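Local coordinates for protein PKS (Streptomyces albus, PDB 4OQJ) that probably catalyses the decarboxylative condensation that extends an acyl chain, as a ketosynthase domain of the AT-less type I polyketide synthase making oxazolomycin, at residues 45-50 / 394-398; 49-53 / 241-245; 254-259 / 369-373; 356-362 / 411-416. All coordinates share one frame; numbering follows the deposited sequence.

Interaction 1: residues 45-50 / 394-398; sequences LSEGRE and VPSLC
Ser-46 and Val-394, their CA atoms 5.4 Å apart, bring the C-terminal end of helix 38-46 against the extended segment after strand 392-393, and the backbones stay close as far as Gly-48 and Pro-395 (CA atoms 5.7 Å apart), beyond which side chains bridge the gap. Gly-48 ends the helix in a Schellman motif, its N returning to Leu-45 O. That same carbonyl oxygen faces segment 394-398: Val-394 CB lies 3.4 Å from Leu-45 O and the Pro-395 ring brings its CD alongside. One water bridges the two segments, donating at 2.8 Å to Leu-45 O and to Pro-395 O. Further along, Leu-397 turns its CG anti to the carbonyl carbon (chi1 -56°), which carries the branch point toward the turn, where both methyls make contact. Leu-397 CD2 comes to 3.5 Å from Gly-48 O, while Leu-397 CD1 lies 3.5 Å from Arg-49 C. At the far end Glu-50 passes beside Cys-398, with OE2 3.7 Å from SG, although the carboxylate's strong partner is His-243. Asn-368 and Thr-367 of helix 366-369 bind Arg-49 O and Leu-397 N from outside the pair. Aliphatic carbons thus meet backbone oxygens more than one another, and between these two segments packing and one shared water do the joining.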
loop_
_atom_site.group_PDB
_atom_site.type_symbol
_atom_site.label_atom_id
_atom_site.label_comp_id
_atom_site.label_asym_id
_atom_site.label_seq_id
_atom_site.Cartn_x
_atom_site.Cartn_y
_atom_site.Cartn_z
ATOM N N LEU A 45 25.602 -15.372 7.715
ATOM C CA LEU A 45 25.972 -14.043 8.196
ATOM C C LEU A 45 27.127 -14.089 9.196
ATOM O O LEU A 45 28.120 -13.371 9.046
ATOM C CB LEU A 45 24.766 -13.373 8.853
ATOM C CG LEU A 45 23.604 -13.000 7.937
ATOM C CD1 LEU A 45 22.386 -12.634 8.770
ATOM C CD2 LEU A 45 24.016 -11.854 7.037
ATOM N N SER A 46 26.980 -14.936 10.215
ATOM C CA SER A 46 27.979 -15.043 11.283
ATOM C C SER A 46 29.273 -15.676 10.788
ATOM O O SER A 46 30.347 -15.408 11.339
ATOM C CB SER A 46 27.418 -15.849 12.458
ATOM O OG SER A 46 27.014 -17.148 12.054
ATOM N N GLU A 47 29.184 -16.498 9.743
ATOM C CA GLU A 47 30.385 -17.134 9.181
ATOM C C GLU A 47 30.986 -16.281 8.068
ATOM O O GLU A 47 32.005 -16.628 7.491
ATOM C CB GLU A 47 30.063 -18.546 8.659
ATOM C CG GLU A 47 29.613 -19.487 9.755
ATOM C CD GLU A 47 29.225 -20.878 9.262
ATOM O OE1 GLU A 47 29.277 -21.132 8.037
ATOM O OE2 GLU A 47 28.868 -21.720 10.121
ATOM N N GLY A 48 30.351 -15.157 7.762
ATOM C CA GLY A 48 30.893 -14.242 6.774
ATOM C C GLY A 48 31.016 -14.847 5.381
ATOM O O GLY A 48 32.032 -14.667 4.726
ATOM N N ARG A 49 29.976 -15.535 4.912
ATOM C CA ARG A 49 30.049 -16.185 3.608
ATOM C C ARG A 49 29.268 -15.461 2.510
ATOM O O ARG A 49 28.180 -14.919 2.738
ATOM C CB ARG A 49 29.575 -17.636 3.733
ATOM C CG ARG A 49 30.588 -18.510 4.483
ATOM C CD ARG A 49 30.237 -19.990 4.459
ATOM N NE ARG A 49 29.109 -20.315 5.336
ATOM C CZ ARG A 49 27.847 -20.459 4.936
ATOM N NH1 ARG A 49 27.514 -20.311 3.657
ATOM N NH2 ARG A 49 26.909 -20.762 5.826
ATOM N N GLU A 50 29.875 -15.438 1.318
ATOM C CA GLU A 50 29.245 -14.982 0.074
ATOM C C GLU A 50 28.504 -16.166 -0.536
ATOM O O GLU A 50 29.085 -17.237 -0.645
ATOM C CB GLU A 50 30.295 -14.500 -0.922
ATOM C CG GLU A 50 30.222 -13.094 -1.358
ATOM C CD GLU A 50 31.251 -12.819 -2.439
ATOM O OE1 GLU A 50 32.282 -13.526 -2.474
ATOM O OE2 GLU A 50 31.025 -11.917 -3.264
ATOM N N VAL A 394 28.127 -8.878 12.716
ATOM C CA VAL A 394 28.681 -9.748 11.683
ATOM C C VAL A 394 29.354 -8.926 10.574
ATOM O O VAL A 394 29.096 -7.729 10.442
ATOM C CB VAL A 394 27.605 -10.660 11.049
ATOM C CG1 VAL A 394 26.900 -11.514 12.112
ATOM C CG2 VAL A 394 26.589 -9.825 10.250
ATOM N N PRO A 395 30.225 -9.569 9.775
ATOM C CA PRO A 395 30.982 -8.847 8.753
ATOM C C PRO A 395 30.135 -8.342 7.595
ATOM O O PRO A 395 29.134 -8.962 7.224
ATOM C CB PRO A 395 31.977 -9.893 8.236
ATOM C CG PRO A 395 32.047 -10.930 9.279
ATOM C CD PRO A 395 30.682 -10.963 9.897
ATOM N N SER A 396 30.556 -7.203 7.058
ATOM C CA SER A 396 30.187 -6.768 5.724
ATOM C C SER A 396 31.335 -7.229 4.826
ATOM O O SER A 396 32.494 -6.983 5.139
ATOM C CB SER A 396 29.994 -5.249 5.688
ATOM O OG SER A 396 29.346 -4.836 4.497
ATOM N N LEU A 397 31.032 -7.926 3.735
ATOM C CA LEU A 397 32.063 -8.649 2.990
ATOM C C LEU A 397 32.697 -7.833 1.862
ATOM O O LEU A 397 32.187 -6.781 1.474
ATOM C CB LEU A 397 31.466 -9.944 2.419
ATOM C CG LEU A 397 30.833 -10.875 3.466
ATOM C CD1 LEU A 397 30.356 -12.180 2.845
ATOM C CD2 LEU A 397 31.773 -11.158 4.637
ATOM N N CYS A 398 33.826 -8.336 1.363
ATOM C CA CYS A 398 34.552 -7.731 0.246
ATOM C C CYS A 398 34.998 -6.300 0.550
ATOM O O CYS A 398 35.117 -5.473 -0.357
ATOM C CB CYS A 398 33.689 -7.753 -1.024
ATOM S SG CYS A 398 33.149 -9.415 -1.532
HETATM O O HOH W 1 28.660 -11.710 6.880
#

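Interaction 2: residues 49-53 / 241-245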
loop_
_atom_site.group_PDB
_atom_site.type_symbol
_atom_site.label_atom_id
_atom_site.label_comp_id
_atom_site.label_asym_id
_atom_site.label_seq_id
_atom_site.Cartn_x
_atom_site.Cartn_y
_atom_site.Cartn_z
ATOM N N ARG A 49 29.976 -15.535 4.912
ATOM C CA ARG A 49 30.049 -16.185 3.608
ATOM C C ARG A 49 29.268 -15.461 2.510
ATOM O O ARG A 49 28.180 -14.919 2.738
ATOM C CB ARG A 49 29.575 -17.636 3.733
ATOM C CG ARG A 49 30.588 -18.510 4.483
ATOM C CD ARG A 49 30.237 -19.990 4.459
ATOM N NE ARG A 49 29.109 -20.315 5.336
ATOM C CZ ARG A 49 27.847 -20.459 4.936
ATOM N NH1 ARG A 49 27.514 -20.311 3.657
ATOM N NH2 ARG A 49 26.909 -20.762 5.826
ATOM N N GLU A 50 29.875 -15.438 1.318
ATOM C CA GLU A 50 29.245 -14.982 0.074
ATOM C C GLU A 50 28.504 -16.166 -0.536
ATOM O O GLU A 50 29.085 -17.237 -0.645
ATOM C CB GLU A 50 30.295 -14.500 -0.922
ATOM C CG GLU A 50 30.222 -13.094 -1.358
ATOM C CD GLU A 50 31.251 -12.819 -2.439
ATOM O OE1 GLU A 50 32.282 -13.526 -2.474
ATOM O OE2 GLU A 50 31.025 -11.917 -3.264
ATOM N N THR A 51 27.252 -15.997 -0.948
ATOM C CA THR A 51 26.467 -17.136 -1.438
ATOM C C THR A 51 26.444 -17.218 -2.960
ATOM O O THR A 51 25.712 -18.031 -3.545
ATOM C CB THR A 51 25.031 -17.060 -0.920
ATOM O OG1 THR A 51 24.487 -15.800 -1.289
ATOM C CG2 THR A 51 25.012 -17.181 0.590
ATOM N N LEU A 52 27.249 -16.371 -3.588
ATOM C CA LEU A 52 27.410 -16.348 -5.037
ATOM C C LEU A 52 27.668 -17.742 -5.605
ATOM O O LEU A 52 28.527 -18.472 -5.110
ATOM C CB LEU A 52 28.559 -15.420 -5.414
ATOM C CG LEU A 52 28.758 -15.159 -6.903
ATOM C CD1 LEU A 52 27.574 -14.373 -7.449
ATOM C CD2 LEU A 52 30.066 -14.431 -7.150
ATOM N N THR A 53 26.911 -18.100 -6.634
ATOM C CA THR A 53 27.110 -19.349 -7.349
ATOM C C THR A 53 27.839 -19.061 -8.658
ATOM O O THR A 53 27.452 -18.156 -9.392
ATOM C CB THR A 53 25.768 -20.056 -7.642
ATOM O OG1 THR A 53 25.131 -20.418 -6.408
ATOM C CG2 THR A 53 25.982 -21.316 -8.488
ATOM N N ASP A 241 32.287 -8.804 -11.900
ATOM C CA ASP A 241 32.797 -10.078 -11.388
ATOM C C ASP A 241 31.821 -10.829 -10.476
ATOM O O ASP A 241 32.185 -11.835 -9.873
ATOM C CB ASP A 241 34.097 -9.840 -10.626
ATOM C CG ASP A 241 33.942 -8.838 -9.493
ATOM O OD1 ASP A 241 32.793 -8.432 -9.176
ATOM O OD2 ASP A 241 34.982 -8.471 -8.904
ATOM N N GLY A 242 30.592 -10.342 -10.357
ATOM C CA GLY A 242 29.603 -11.008 -9.521
ATOM C C GLY A 242 29.763 -10.749 -8.028
ATOM O O GLY A 242 29.000 -11.271 -7.212
ATOM N N HIS A 243 30.765 -9.959 -7.660
ATOM C CA HIS A 243 30.973 -9.579 -6.267
ATOM C C HIS A 243 30.420 -8.180 -6.008
ATOM O O HIS A 243 30.481 -7.309 -6.874
ATOM C CB HIS A 243 32.459 -9.628 -5.907
ATOM C CG HIS A 243 33.063 -10.988 -6.040
ATOM N ND1 HIS A 243 32.820 -11.999 -5.134
ATOM C CD2 HIS A 243 33.891 -11.513 -6.974
ATOM C CE1 HIS A 243 33.471 -13.086 -5.505
ATOM N NE2 HIS A 243 34.129 -12.819 -6.618
ATOM N N CYS A 244 29.897 -7.983 -4.805
ATOM C CA CYS A 244 29.339 -6.699 -4.382
ATOM C C CYS A 244 30.209 -6.102 -3.270
ATOM O O CYS A 244 30.104 -6.494 -2.100
ATOM C CB CYS A 244 27.897 -6.891 -3.907
ATOM S SG CYS A 244 27.082 -5.394 -3.279
ATOM N N ARG A 245 31.070 -5.158 -3.634
ATOM C CA ARG A 245 32.129 -4.719 -2.720
ATOM C C ARG A 245 31.750 -3.410 -2.043
ATOM O O ARG A 245 32.388 -2.375 -2.256
ATOM C CB ARG A 245 33.452 -4.573 -3.473
ATOM C CG ARG A 245 33.830 -5.800 -4.295
ATOM C CD ARG A 245 35.128 -5.577 -5.081
ATOM N NE ARG A 245 35.412 -6.686 -5.992
ATOM C CZ ARG A 245 35.995 -7.827 -5.629
ATOM N NH1 ARG A 245 36.360 -8.023 -4.371
ATOM N NH2 ARG A 245 36.208 -8.779 -6.527
#
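Glu-50 and His-243 meet almost at right angles along their lengths, yet their flat ends lie nearly level, the carboxylate and imidazole planes only 29° apart. ND1 of His-243 donates to Glu-50 OE2 over 2.6 Å in a nearly straight bond (166° at the hydrogen), arriving on the syn lone pair and within the plane of the ring. This short His-carboxylate bond restrains the rotation of the imidazole and would probably stabilise a positive charge on it. Leu-52 approaches a face of the ring, where Glu-50 meets its edge. With CG anti to its backbone N (chi1 -173°), it reaches across and sets CD2 over that face, 4.3 Å from the centroid of His-243, a CH-pi contact displaced toward the rim. The two Leu-52 methyls also straddle Gly-242 O, CD2 at 3.3 Å and CD1 at 3.4 Å. Within its own loop, Asp-241 acts twice: OD1 accepts His-243 N in an Asx turn, and OD2 forms a salt bridge with Arg-245 NH2 at 2.7 Å, while the arginine's guanidinium lays one face against His-243 CB. The contact joins two loops, one between helix 38-46 and strand 53-54, the other preceding strand 259-267. Helix 366-369 lies beside both, with Val-369 touching Thr-51 and Lys-366 touching Cys-244.

Interaction 3: residues 254-259 / 369-373; sequences TVIGNG and VGHLD
His-371 O receives Gly-257 N over 2.7 Å, the donor standing well above the carbonyl plane, and the CA of Ile-256 adds a CA-H...O contact at 3.4 Å. Together with the equally short bond from His-371 N to Val-255 O, straight at 177°, this makes a single beta bridge between Ile-256 and His-371, where two loops of the ketosynthase core meet with their directions about 85° apart. The Val-Gly-His-Leu-Asp segment matches the family loop in which relatives carry an active-site histidine; consistent with a pocket here, His-371 NE2 binds a glycerol, probably from the crystallisation liquor. The ring is steered by its own backbone: CG stands opposite the main-chain N (chi1 -171°), and His-371 ND1 accepts Asp-373 N at 3.0 Å, somewhat out of the ring plane. The bond at ND1 restrains how the imidazole can turn. Ile-256, whose CB leads away, curls its CD1 back to 3.4 Å from His-371 O. Leu-372 brings CD1 against Gly-257, 3.9 Å from its CA, packing closely beside a residue that has no side chain. Asn-258 is tied elsewhere, to Gln-223 and Gln-80. Thr-254 sets CG2 at the edge of the histidine ring, and its OG1, buried without a hydrogen-bond partner in the model, lies 3.6 Å from His-371 CB.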
loop_
_atom_site.group_PDB
_atom_site.type_symbol
_atom_site.label_atom_id
_atom_site.label_comp_id
_atom_site.label_asym_id
_atom_site.label_seq_id
_atom_site.Cartn_x
_atom_site.Cartn_y
_atom_site.Cartn_z
ATOM N N THR A 254 26.704 -4.458 -8.041
ATOM C CA THR A 254 26.139 -5.554 -7.265
ATOM C C THR A 254 25.711 -6.658 -8.223
ATOM O O THR A 254 26.019 -6.603 -9.406
ATOM C CB THR A 254 24.952 -5.048 -6.392
ATOM O OG1 THR A 254 24.538 -6.055 -5.464
ATOM C CG2 THR A 254 23.764 -4.637 -7.253
ATOM N N VAL A 255 25.044 -7.672 -7.694
ATOM C CA VAL A 255 24.495 -8.772 -8.484
ATOM C C VAL A 255 23.044 -8.909 -8.093
ATOM O O VAL A 255 22.719 -8.903 -6.912
ATOM C CB VAL A 255 25.196 -10.115 -8.219
ATOM C CG1 VAL A 255 24.711 -11.176 -9.202
ATOM C CG2 VAL A 255 26.648 -9.955 -8.339
ATOM N N ILE A 256 22.165 -9.038 -9.045
ATOM C CA ILE A 256 20.785 -9.246 -8.760
ATOM C C ILE A 256 20.612 -10.592 -8.111
ATOM O O ILE A 256 21.231 -11.516 -8.510
ATOM C CB ILE A 256 19.916 -9.078 -9.999
ATOM C CG1 ILE A 256 18.584 -8.515 -9.575
ATOM C CG2 ILE A 256 19.840 -10.337 -10.832
ATOM C CD1 ILE A 256 18.787 -7.143 -9.022
ATOM N N GLY A 257 19.814 -10.676 -7.093
ATOM C CA GLY A 257 19.585 -11.952 -6.442
ATOM C C GLY A 257 18.133 -12.352 -6.405
ATOM O O GLY A 257 17.228 -11.583 -6.780
ATOM N N ASN A 258 17.906 -13.559 -5.908
ATOM C CA ASN A 258 16.571 -14.123 -5.857
ATOM C C ASN A 258 16.252 -14.553 -4.452
ATOM O O ASN A 258 17.083 -15.171 -3.792
ATOM C CB ASN A 258 16.476 -15.295 -6.836
ATOM C CG ASN A 258 16.770 -14.871 -8.259
ATOM O OD1 ASN A 258 15.869 -14.567 -9.032
ATOM N ND2 ASN A 258 18.031 -14.828 -8.604
ATOM N N GLY A 259 15.060 -14.215 -3.974
ATOM C CA GLY A 259 14.693 -14.618 -2.636
ATOM C C GLY A 259 13.376 -14.076 -2.157
ATOM O O GLY A 259 12.690 -13.334 -2.868
ATOM N N VAL A 369 24.556 -11.822 -0.252
ATOM C CA VAL A 369 23.567 -12.507 -1.088
ATOM C C VAL A 369 23.176 -11.747 -2.349
ATOM O O VAL A 369 22.308 -12.203 -3.098
ATOM C CB VAL A 369 22.263 -12.813 -0.288
ATOM C CG1 VAL A 369 22.558 -13.701 0.905
ATOM C CG2 VAL A 369 21.556 -11.516 0.150
ATOM N N GLY A 370 23.824 -10.613 -2.595
ATOM C CA GLY A 370 23.445 -9.732 -3.688
ATOM C C GLY A 370 22.204 -8.896 -3.405
ATOM O O GLY A 370 21.709 -8.830 -2.289
ATOM N N HIS A 371 21.704 -8.281 -4.464
ATOM C CA HIS A 371 20.623 -7.321 -4.429
ATOM C C HIS A 371 19.324 -8.042 -4.745
ATOM O O HIS A 371 19.070 -8.363 -5.902
ATOM C CB HIS A 371 20.912 -6.197 -5.444
ATOM C CG HIS A 371 19.984 -5.030 -5.351
ATOM N ND1 HIS A 371 18.713 -5.122 -4.833
ATOM C CD2 HIS A 371 20.150 -3.730 -5.717
ATOM C CE1 HIS A 371 18.129 -3.937 -4.880
ATOM N NE2 HIS A 371 18.977 -3.077 -5.413
ATOM N N LEU A 372 18.502 -8.290 -3.721
ATOM C CA LEU A 372 17.261 -9.059 -3.895
ATOM C C LEU A 372 16.088 -8.226 -4.392
ATOM O O LEU A 372 14.928 -8.655 -4.327
ATOM C CB LEU A 372 16.891 -9.749 -2.575
ATOM C CG LEU A 372 17.440 -11.173 -2.385
ATOM C CD1 LEU A 372 18.880 -11.248 -2.717
ATOM C CD2 LEU A 372 17.223 -11.667 -0.962
ATOM N N ASP A 373 16.384 -7.039 -4.899
ATOM C CA ASP A 373 15.385 -6.257 -5.621
ATOM C C ASP A 373 14.167 -5.982 -4.713
ATOM O O ASP A 373 14.329 -5.379 -3.659
ATOM C CB ASP A 373 15.000 -6.997 -6.899
ATOM C CG ASP A 373 14.265 -6.123 -7.886
ATOM O OD1 ASP A 373 14.926 -5.284 -8.526
ATOM O OD2 ASP A 373 13.033 -6.290 -8.026
#

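Interaction 4: residues 356-362 / 411-416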
loop_
_atom_site.group_PDB
_atom_site.type_symbol
_atom_site.label_atom_id
_atom_site.label_comp_id
_atom_site.label_asym_id
_atom_site.label_seq_id
_atom_site.Cartn_x
_atom_site.Cartn_y
_atom_site.Cartn_z
ATOM N N ALA A 356 31.038 10.722 17.697
ATOM C CA ALA A 356 32.350 10.090 17.819
ATOM C C ALA A 356 32.677 9.226 16.600
ATOM O O ALA A 356 31.866 8.386 16.200
ATOM C CB ALA A 356 32.408 9.249 19.078
ATOM N N PRO A 357 33.865 9.420 16.004
ATOM C CA PRO A 357 34.241 8.554 14.879
ATOM C C PRO A 357 34.383 7.089 15.273
ATOM O O PRO A 357 34.827 6.780 16.369
ATOM C CB PRO A 357 35.588 9.124 14.420
ATOM C CG PRO A 357 36.089 9.912 15.567
ATOM C CD PRO A 357 34.877 10.459 16.250
ATOM N N GLY A 358 33.990 6.203 14.364
ATOM C CA GLY A 358 34.086 4.777 14.580
ATOM C C GLY A 358 33.121 4.245 15.623
ATOM O O GLY A 358 33.363 3.179 16.172
ATOM N N SER A 359 32.028 4.958 15.889
ATOM C CA SER A 359 31.115 4.565 16.960
ATOM C C SER A 359 29.825 3.884 16.480
ATOM O O SER A 359 29.053 3.394 17.306
ATOM C CB SER A 359 30.746 5.782 17.807
ATOM O OG SER A 359 30.043 6.748 17.048
ATOM N N CYS A 360 29.578 3.865 15.169
ATOM C CA CYS A 360 28.438 3.122 14.614
ATOM C C CYS A 360 28.881 2.246 13.450
ATOM O O CYS A 360 29.392 2.729 12.450
ATOM C CB CYS A 360 27.315 4.073 14.159
ATOM S SG CYS A 360 25.789 3.248 13.603
ATOM N N ALA A 361 28.660 0.946 13.580
ATOM C CA ALA A 361 28.996 0.014 12.522
ATOM C C ALA A 361 28.038 0.162 11.347
ATOM O O ALA A 361 26.864 0.505 11.511
ATOM C CB ALA A 361 28.972 -1.411 13.050
ATOM N N LEU A 362 28.567 -0.105 10.161
ATOM C CA LEU A 362 27.848 0.021 8.905
ATOM C C LEU A 362 28.102 -1.237 8.082
ATOM O O LEU A 362 29.227 -1.729 8.032
ATOM C CB LEU A 362 28.320 1.277 8.156
ATOM C CG LEU A 362 27.627 1.688 6.866
ATOM C CD1 LEU A 362 26.223 2.205 7.136
ATOM C CD2 LEU A 362 28.469 2.753 6.144
ATOM N N GLY A 411 31.617 11.634 10.155
ATOM C CA GLY A 411 30.554 11.032 10.938
ATOM C C GLY A 411 31.026 9.860 11.776
ATOM O O GLY A 411 32.228 9.611 11.892
ATOM N N PRO A 412 30.071 9.121 12.353
ATOM C CA PRO A 412 30.371 8.033 13.292
ATOM C C PRO A 412 30.626 6.665 12.651
ATOM O O PRO A 412 30.922 5.705 13.368
ATOM C CB PRO A 412 29.104 7.979 14.144
ATOM C CG PRO A 412 28.007 8.305 13.145
ATOM C CD PRO A 412 28.618 9.315 12.186
ATOM N N PHE A 413 30.511 6.562 11.333
ATOM C CA PHE A 413 30.443 5.245 10.701
ATOM C C PHE A 413 31.794 4.624 10.387
ATOM O O PHE A 413 32.776 5.309 10.121
ATOM C CB PHE A 413 29.597 5.335 9.432
ATOM C CG PHE A 413 28.224 5.827 9.707
ATOM C CD1 PHE A 413 27.332 5.030 10.412
ATOM C CD2 PHE A 413 27.839 7.103 9.337
ATOM C CE1 PHE A 413 26.075 5.475 10.714
ATOM C CE2 PHE A 413 26.573 7.563 9.645
ATOM C CZ PHE A 413 25.688 6.747 10.333
ATOM N N TYR A 414 31.803 3.302 10.438
ATOM C CA TYR A 414 32.925 2.493 10.015
ATOM C C TYR A 414 32.333 1.162 9.548
ATOM O O TYR A 414 31.277 0.732 10.039
ATOM C CB TYR A 414 33.934 2.287 11.161
ATOM C CG TYR A 414 33.481 1.242 12.161
ATOM C CD1 TYR A 414 32.604 1.561 13.195
ATOM C CD2 TYR A 414 33.919 -0.077 12.059
ATOM C CE1 TYR A 414 32.179 0.588 14.104
ATOM C CE2 TYR A 414 33.506 -1.045 12.953
ATOM C CZ TYR A 414 32.637 -0.715 13.968
ATOM O OH TYR A 414 32.246 -1.700 14.842
ATOM N N VAL A 415 32.999 0.510 8.606
ATOM C CA VAL A 415 32.514 -0.761 8.086
ATOM C C VAL A 415 33.013 -1.913 8.960
ATOM O O VAL A 415 34.207 -2.190 9.006
ATOM C CB VAL A 415 32.964 -0.968 6.633
ATOM C CG1 VAL A 415 32.448 -2.299 6.092
ATOM C CG2 VAL A 415 32.479 0.194 5.758
ATOM N N GLY A 416 32.101 -2.571 9.670
ATOM C CA GLY A 416 32.466 -3.705 10.504
ATOM C C GLY A 416 32.756 -4.936 9.662
ATOM O O GLY A 416 31.967 -5.284 8.772
HETATM O O HOH W 2 33.638 7.412 11.649
HETATM O O HOH W 3 29.399 -4.190 9.257
#
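The Phe-413 ring meets Cys-360 obliquely, SG standing 3.7 Å from its CE1 in a sulfur-aromatic contact, while Pro-412 CG sits over the centre of one ring face. Phe-348 of helix 336-348 adds an edge-to-face contact. On the other side of the sheet, Tyr-414 swings back across the first strand, with CG between backbone N and carbonyl carbon (chi1 78°). Tyr-414 CZ comes to 3.8 Å from Ala-361 CB and Tyr-414 CD1 to 3.5 Å from Gly-358 O. Between these layers run parallel strands, 360-362 and 413-415, crossing at -44°. Pro-412 O takes a good bond from Cys-360 N at 2.9 Å and a weak one from Ser-359 N, Tyr-414 N reaches Cys-360 O at 3.2 Å, and weak bonds from Leu-362 N to Tyr-414 O and Gly-416 N to Leu-362 O continue the ladder. A type II turn from Ala-356 leads in, held by Ser-359 OG on Ala-356 O at 2.6 Å. One water accepts from Gly-358 N, and another donates to Leu-362 O and Gly-416 O. Backbone bonding of mixed strength therefore fixes this edge strand, while Leu-362 and Phe-413 pack on helix 336-348 and on Val-326 of the neighbouring strand.

In the fold
From the N terminus, residues 45-53 open two loops: interaction 2 closes the shorter at 241-245, and interaction 1 the longer at 394-398. Interaction 3 then opens at 254 and closes at 373, within the span of interaction 1 and in series with interaction 2. Interaction 4, starting at 356, crosses both interactions 1 and 3 by closing only at 411-416. Interactions 1 and 2 share Arg-49 and Glu-50, and interactions 2 and 3 pack through Cys-244 and Thr-254. A probable hydrogen bond from Ser-396 N to Gly-416 O joins interaction 1 to the sheet's edge strand. Together they tie helix 38-46 to the loops around helix 366-369 and to strand 413-415.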